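Local structure of nucleotidyl transferase (6PLJ) at residues Gln133-His147 with Tyr207-Ile220. The protein probably transfers nucleotidyl groups, as expected of a MobA-like NTP transferase, and may take part in pseudomurein cell wall synthesis. Residues are numbered along the deposited sequence; the frame is centred on the assembly and turned at random.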
loop_
_atom_site.group_PDB
_atom_site.type_symbol
_atom_site.label_atom_id
_atom_site.label_comp_id
_atom_site.label_asym_id
_atom_site.label_seq_id
_atom_site.Cartn_x
_atom_site.Cartn_y
_atom_site.Cartn_z
ATOM N N GLN A 133 5.487 0.412 -2.089
ATOM C CA GLN A 133 5.290 1.760 -2.599
ATOM C C GLN A 133 5.777 2.747 -1.533
ATOM O O GLN A 133 4.982 3.478 -0.915
ATOM C CB GLN A 133 3.818 1.916 -2.935
ATOM C CG GLN A 133 3.448 3.151 -3.730
ATOM C CD GLN A 133 1.964 3.211 -4.050
ATOM O OE1 GLN A 133 1.224 2.264 -3.806
ATOM N NE2 GLN A 133 1.528 4.329 -4.598
ATOM N N PRO A 134 7.101 2.805 -1.330
ATOM C CA PRO A 134 7.652 3.473 -0.153
ATOM C C PRO A 134 7.859 4.977 -0.279
ATOM O O PRO A 134 8.283 5.583 0.694
ATOM C CB PRO A 134 9.011 2.791 0.013
ATOM C CG PRO A 134 9.415 2.505 -1.383
ATOM C CD PRO A 134 8.148 2.040 -2.037
ATOM N N ALA A 135 7.596 5.566 -1.443
ATOM C CA ALA A 135 7.831 6.994 -1.637
ATOM C C ALA A 135 6.601 7.850 -1.407
ATOM O O ALA A 135 6.654 9.049 -1.655
ATOM C CB ALA A 135 8.402 7.253 -3.033
ATOM N N VAL A 136 5.507 7.279 -0.895
ATOM C CA VAL A 136 4.339 8.103 -0.600
ATOM C C VAL A 136 4.650 8.906 0.662
ATOM O O VAL A 136 5.072 8.345 1.664
ATOM C CB VAL A 136 3.035 7.313 -0.379
ATOM C CG1 VAL A 136 1.868 8.280 -0.407
ATOM C CG2 VAL A 136 2.804 6.259 -1.449
ATOM N N SER A 137 4.437 10.213 0.619
ATOM C CA SER A 137 4.725 11.033 1.790
ATOM C C SER A 137 3.639 10.875 2.846
ATOM O O SER A 137 2.482 10.614 2.531
ATOM C CB SER A 137 4.848 12.509 1.425
ATOM O OG SER A 137 3.610 13.034 0.998
ATOM N N PRO A 138 4.010 11.071 4.112
ATOM C CA PRO A 138 3.009 11.130 5.179
ATOM C C PRO A 138 1.891 12.133 4.897
ATOM O O PRO A 138 0.720 11.835 5.149
ATOM C CB PRO A 138 3.827 11.557 6.397
ATOM C CG PRO A 138 5.201 11.065 6.113
ATOM C CD PRO A 138 5.382 11.187 4.629
ATOM N N ALA A 139 2.233 13.296 4.347
ATOM C CA ALA A 139 1.217 14.312 4.073
ATOM C C ALA A 139 0.191 13.832 3.048
ATOM O O ALA A 139 -1.001 14.076 3.191
ATOM C CB ALA A 139 1.871 15.610 3.615
ATOM N N THR A 140 0.654 13.112 2.025
ATOM C CA THR A 140 -0.254 12.578 1.024
ATOM C C THR A 140 -1.149 11.509 1.646
ATOM O O THR A 140 -2.351 11.498 1.408
ATOM C CB THR A 140 0.524 12.014 -0.172
ATOM O OG1 THR A 140 1.204 13.102 -0.794
ATOM C CG2 THR A 140 -0.401 11.353 -1.158
ATOM N N LEU A 141 -0.554 10.615 2.428
ATOM C CA LEU A 141 -1.326 9.562 3.110
ATOM C C LEU A 141 -2.397 10.165 4.017
ATOM O O LEU A 141 -3.543 9.698 4.035
ATOM C CB LEU A 141 -0.383 8.659 3.916
ATOM C CG LEU A 141 0.536 7.775 3.072
ATOM C CD1 LEU A 141 1.629 7.126 3.904
ATOM C CD2 LEU A 141 -0.255 6.708 2.323
ATOM N N ARG A 142 -2.011 11.211 4.745
ATOM C CA ARG A 142 -2.935 11.903 5.632
ATOM C C ARG A 142 -4.109 12.500 4.854
ATOM O O ARG A 142 -5.256 12.339 5.265
ATOM C CB ARG A 142 -2.195 12.985 6.422
ATOM C CG ARG A 142 -3.024 13.671 7.490
ATOM C CD ARG A 142 -2.220 14.796 8.104
ATOM N NE ARG A 142 -1.073 14.314 8.881
ATOM C CZ ARG A 142 -1.101 13.944 10.166
ATOM N NH1 ARG A 142 -2.235 13.967 10.869
ATOM N NH2 ARG A 142 0.023 13.519 10.754
ATOM N N ARG A 143 -3.825 13.163 3.728
ATOM C CA ARG A 143 -4.866 13.733 2.861
ATOM C C ARG A 143 -5.815 12.657 2.342
ATOM O O ARG A 143 -7.033 12.854 2.307
ATOM C CB ARG A 143 -4.260 14.491 1.687
ATOM C CG ARG A 143 -3.776 15.891 2.027
ATOM C CD ARG A 143 -3.461 16.703 0.774
ATOM N NE ARG A 143 -2.123 16.401 0.269
ATOM C CZ ARG A 143 -0.984 16.887 0.777
ATOM N NH1 ARG A 143 0.185 16.527 0.243
ATOM N NH2 ARG A 143 -0.992 17.722 1.821
ATOM N N ILE A 144 -5.255 11.514 1.947
ATOM C CA ILE A 144 -6.065 10.393 1.479
ATOM C C ILE A 144 -6.996 9.915 2.598
ATOM O O ILE A 144 -8.195 9.773 2.388
ATOM C CB ILE A 144 -5.182 9.253 0.908
ATOM C CG1 ILE A 144 -4.562 9.750 -0.406
ATOM C CG2 ILE A 144 -5.992 7.973 0.652
ATOM C CD1 ILE A 144 -3.502 8.847 -0.989
ATOM N N ALA A 145 -6.454 9.722 3.791
ATOM C CA ALA A 145 -7.265 9.246 4.913
ATOM C C ALA A 145 -8.391 10.220 5.249
ATOM O O ALA A 145 -9.524 9.791 5.550
ATOM C CB ALA A 145 -6.382 8.978 6.127
ATOM N N GLU A 146 -8.089 11.514 5.165
ATOM C CA GLU A 146 -9.048 12.576 5.513
ATOM C C GLU A 146 -10.258 12.657 4.590
ATOM O O GLU A 146 -11.317 13.120 5.014
ATOM C CB GLU A 146 -8.355 13.940 5.507
ATOM C CG GLU A 146 -7.409 14.184 6.672
ATOM C CD GLU A 146 -6.537 15.416 6.460
ATOM O OE1 GLU A 146 -6.491 15.942 5.322
ATOM O OE2 GLU A 146 -5.898 15.863 7.433
ATOM N N HIS A 147 -10.093 12.237 3.332
ATOM C CA HIS A 147 -11.156 12.295 2.328
ATOM C C HIS A 147 -12.059 11.064 2.286
ATOM O O HIS A 147 -13.061 11.056 1.567
ATOM C CB HIS A 147 -10.568 12.531 0.932
ATOM C CG HIS A 147 -10.281 13.966 0.632
ATOM N ND1 HIS A 147 -11.261 14.847 0.221
ATOM C CD2 HIS A 147 -9.128 14.674 0.678
ATOM C CE1 HIS A 147 -10.720 16.037 0.025
ATOM N NE2 HIS A 147 -9.430 15.960 0.295
ATOM N N TYR A 207 -12.875 9.495 -4.724
ATOM C CA TYR A 207 -12.207 10.808 -4.737
ATOM C C TYR A 207 -10.703 10.664 -4.927
ATOM O O TYR A 207 -10.018 10.057 -4.095
ATOM C CB TYR A 207 -12.486 11.612 -3.471
ATOM C CG TYR A 207 -11.984 13.030 -3.568
ATOM C CD1 TYR A 207 -12.722 13.999 -4.248
ATOM C CD2 TYR A 207 -10.754 13.399 -3.034
ATOM C CE1 TYR A 207 -12.259 15.294 -4.364
ATOM C CE2 TYR A 207 -10.278 14.693 -3.154
ATOM C CZ TYR A 207 -11.047 15.638 -3.821
ATOM O OH TYR A 207 -10.601 16.928 -3.941
ATOM N N GLY A 208 -10.189 11.241 -6.015
ATOM C CA GLY A 208 -8.765 11.231 -6.290
ATOM C C GLY A 208 -8.035 12.370 -5.612
ATOM O O GLY A 208 -8.458 13.534 -5.682
ATOM N N VAL A 209 -6.936 12.039 -4.943
ATOM C CA VAL A 209 -6.081 12.994 -4.278
ATOM C C VAL A 209 -4.771 13.107 -5.057
ATOM O O VAL A 209 -4.044 12.122 -5.224
ATOM C CB VAL A 209 -5.827 12.556 -2.828
ATOM C CG1 VAL A 209 -4.714 13.381 -2.202
ATOM C CG2 VAL A 209 -7.131 12.659 -2.039
ATOM N N GLU A 210 -4.461 14.308 -5.536
ATOM C CA GLU A 210 -3.243 14.499 -6.315
ATOM C C GLU A 210 -2.001 14.178 -5.478
ATOM O O GLU A 210 -1.883 14.609 -4.340
ATOM C CB GLU A 210 -3.142 15.944 -6.849
ATOM C CG GLU A 210 -1.873 16.154 -7.667
ATOM C CD GLU A 210 -1.774 17.487 -8.387
ATOM O OE1 GLU A 210 -2.701 18.305 -8.294
ATOM O OE2 GLU A 210 -0.731 17.709 -9.029
ATOM N N ALA A 211 -1.070 13.438 -6.064
ATOM C CA ALA A 211 0.218 13.183 -5.441
ATOM C C ALA A 211 1.017 14.463 -5.252
ATOM O O ALA A 211 0.949 15.372 -6.081
ATOM C CB ALA A 211 1.027 12.210 -6.287
ATOM N N SER A 212 1.775 14.524 -4.168
ATOM C CA SER A 212 2.750 15.600 -3.971
ATOM C C SER A 212 3.788 15.605 -5.088
ATOM O O SER A 212 4.161 16.657 -5.594
ATOM C CB SER A 212 3.437 15.463 -2.610
ATOM O OG SER A 212 4.345 16.533 -2.371
ATOM N N ARG A 213 4.257 14.414 -5.451
ATOM C CA ARG A 213 5.297 14.217 -6.455
ATOM C C ARG A 213 4.884 12.919 -7.172
ATOM O O ARG A 213 4.389 12.009 -6.499
ATOM C CB ARG A 213 6.675 13.993 -5.784
ATOM C CG ARG A 213 7.110 14.913 -4.637
ATOM C CD ARG A 213 7.928 16.100 -5.098
ATOM N NE ARG A 213 8.036 17.127 -4.072
ATOM C CZ ARG A 213 9.099 17.308 -3.297
ATOM N NH1 ARG A 213 9.102 18.271 -2.391
ATOM N NH2 ARG A 213 10.155 16.526 -3.430
ATOM N N PRO A 214 5.072 12.806 -8.504
ATOM C CA PRO A 214 4.711 11.537 -9.170
ATOM C C PRO A 214 5.433 10.288 -8.668
ATOM O O PRO A 214 4.922 9.184 -8.839
ATOM C CB PRO A 214 5.071 11.803 -10.632
ATOM C CG PRO A 214 4.820 13.260 -10.766
ATOM C CD PRO A 214 5.345 13.863 -9.498
ATOM N N ILE A 215 6.594 10.455 -8.050
ATOM C CA ILE A 215 7.316 9.335 -7.450
ATOM C C ILE A 215 6.420 8.579 -6.446
ATOM O O ILE A 215 6.587 7.379 -6.236
ATOM C CB ILE A 215 8.618 9.818 -6.775
ATOM C CG1 ILE A 215 9.555 8.630 -6.483
ATOM C CG2 ILE A 215 8.330 10.643 -5.530
ATOM C CD1 ILE A 215 10.097 7.976 -7.721
ATOM N N GLU A 216 5.468 9.277 -5.843
ATOM C CA GLU A 216 4.559 8.640 -4.875
ATOM C C GLU A 216 3.734 7.504 -5.477
ATOM O O GLU A 216 3.352 6.574 -4.758
ATOM C CB GLU A 216 3.633 9.685 -4.244
ATOM C CG GLU A 216 4.378 10.738 -3.438
ATOM C CD GLU A 216 3.455 11.644 -2.646
ATOM O OE1 GLU A 216 2.363 11.968 -3.138
ATOM O OE2 GLU A 216 3.847 12.033 -1.524
ATOM N N LEU A 217 3.504 7.551 -6.786
ATOM C CA LEU A 217 2.736 6.522 -7.488
ATOM C C LEU A 217 3.543 5.272 -7.820
ATOM O O LEU A 217 2.972 4.292 -8.292
ATOM C CB LEU A 217 2.170 7.104 -8.788
ATOM C CG LEU A 217 1.020 8.081 -8.594
ATOM C CD1 LEU A 217 0.985 9.142 -9.690
ATOM C CD2 LEU A 217 -0.295 7.320 -8.529
ATOM N N VAL A 218 4.853 5.302 -7.608
ATOM C CA VAL A 218 5.710 4.214 -8.055
ATOM C C VAL A 218 5.707 3.056 -7.077
ATOM O O VAL A 218 6.200 3.175 -5.957
ATOM C CB VAL A 218 7.159 4.697 -8.282
ATOM C CG1 VAL A 218 8.067 3.535 -8.703
ATOM C CG2 VAL A 218 7.192 5.801 -9.339
ATOM N N ASN A 219 5.138 1.936 -7.503
ATOM C CA ASN A 219 5.306 0.670 -6.791
ATOM C C ASN A 219 6.478 -0.061 -7.431
ATOM O O ASN A 219 6.682 0.022 -8.649
ATOM C CB ASN A 219 4.042 -0.190 -6.861
ATOM C CG ASN A 219 3.574 -0.419 -8.293
ATOM O OD1 ASN A 219 3.280 0.533 -8.996
ATOM N ND2 ASN A 219 3.552 -1.658 -8.737
ATOM N N ILE A 220 7.233 -0.784 -6.614
ATOM C CA ILE A 220 8.421 -1.501 -7.073
ATOM C C ILE A 220 7.983 -2.786 -7.755
ATOM O O ILE A 220 7.712 -3.794 -7.091
ATOM C CB ILE A 220 9.412 -1.765 -5.943
ATOM C CG1 ILE A 220 9.874 -0.432 -5.362
ATOM C CG2 ILE A 220 10.607 -2.570 -6.475
ATOM C CD1 ILE A 220 10.623 -0.560 -4.053
HETATM O O HOH W 1 6.278 5.001 -3.953
HETATM O O HOH W 2 3.930 15.722 0.514
HETATM O O HOH W 3 -0.807 14.888 -1.748
#
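Glu216 reaches from the 3-10 turn 214-217 to the N-terminus of helix 138-147, in the alpha/beta fold of this MobA-like NTP transferase. Ser137 is the N-cap of this helix. Its OG donates to Glu216 OE2 (2.7 Å), nearly along the C-O axis. Its backbone N reaches the same oxygen from above the carboxylate plane. The other oxygen, OE1, takes Thr140 OG1 on its syn lone pair at 2.9 Å. Ser212 N gives OE1 a second bond, again from above the plane. Four donors thus grip the carboxylate, two on each oxygen, and limit its rotation; the helix end would probably favour its charged form. Ser137 OG sits between its own backbone N and carbonyl carbon (chi1 67°), which turns it back over the helix start, where it accepts the capping bond from Thr140 N.

The Glu216 carbonyl is held too. Gln133 NE2 meets its O on an in-plane lone pair at 2.9 Å, and the bond is nearly straight. The extended Gln133 chain, with CG opposite the backbone N (chi1 -169°), carries the amide to this carbonyl. The same NE2 bonds Met172 O.

Farther along, helix 138-147 runs nearly antiparallel to strand segment 207-210. Ile144 CG1 packs on Val209 CB (3.9 Å), and Leu156 of the adjacent strand 152-157 also touches Ile144. At the far end, the His147 and Tyr207 rings form an offset stack, planes at 16°, with Tyr207 CE2 over the centre of the imidazole, 3.5 Å from His147 CE1.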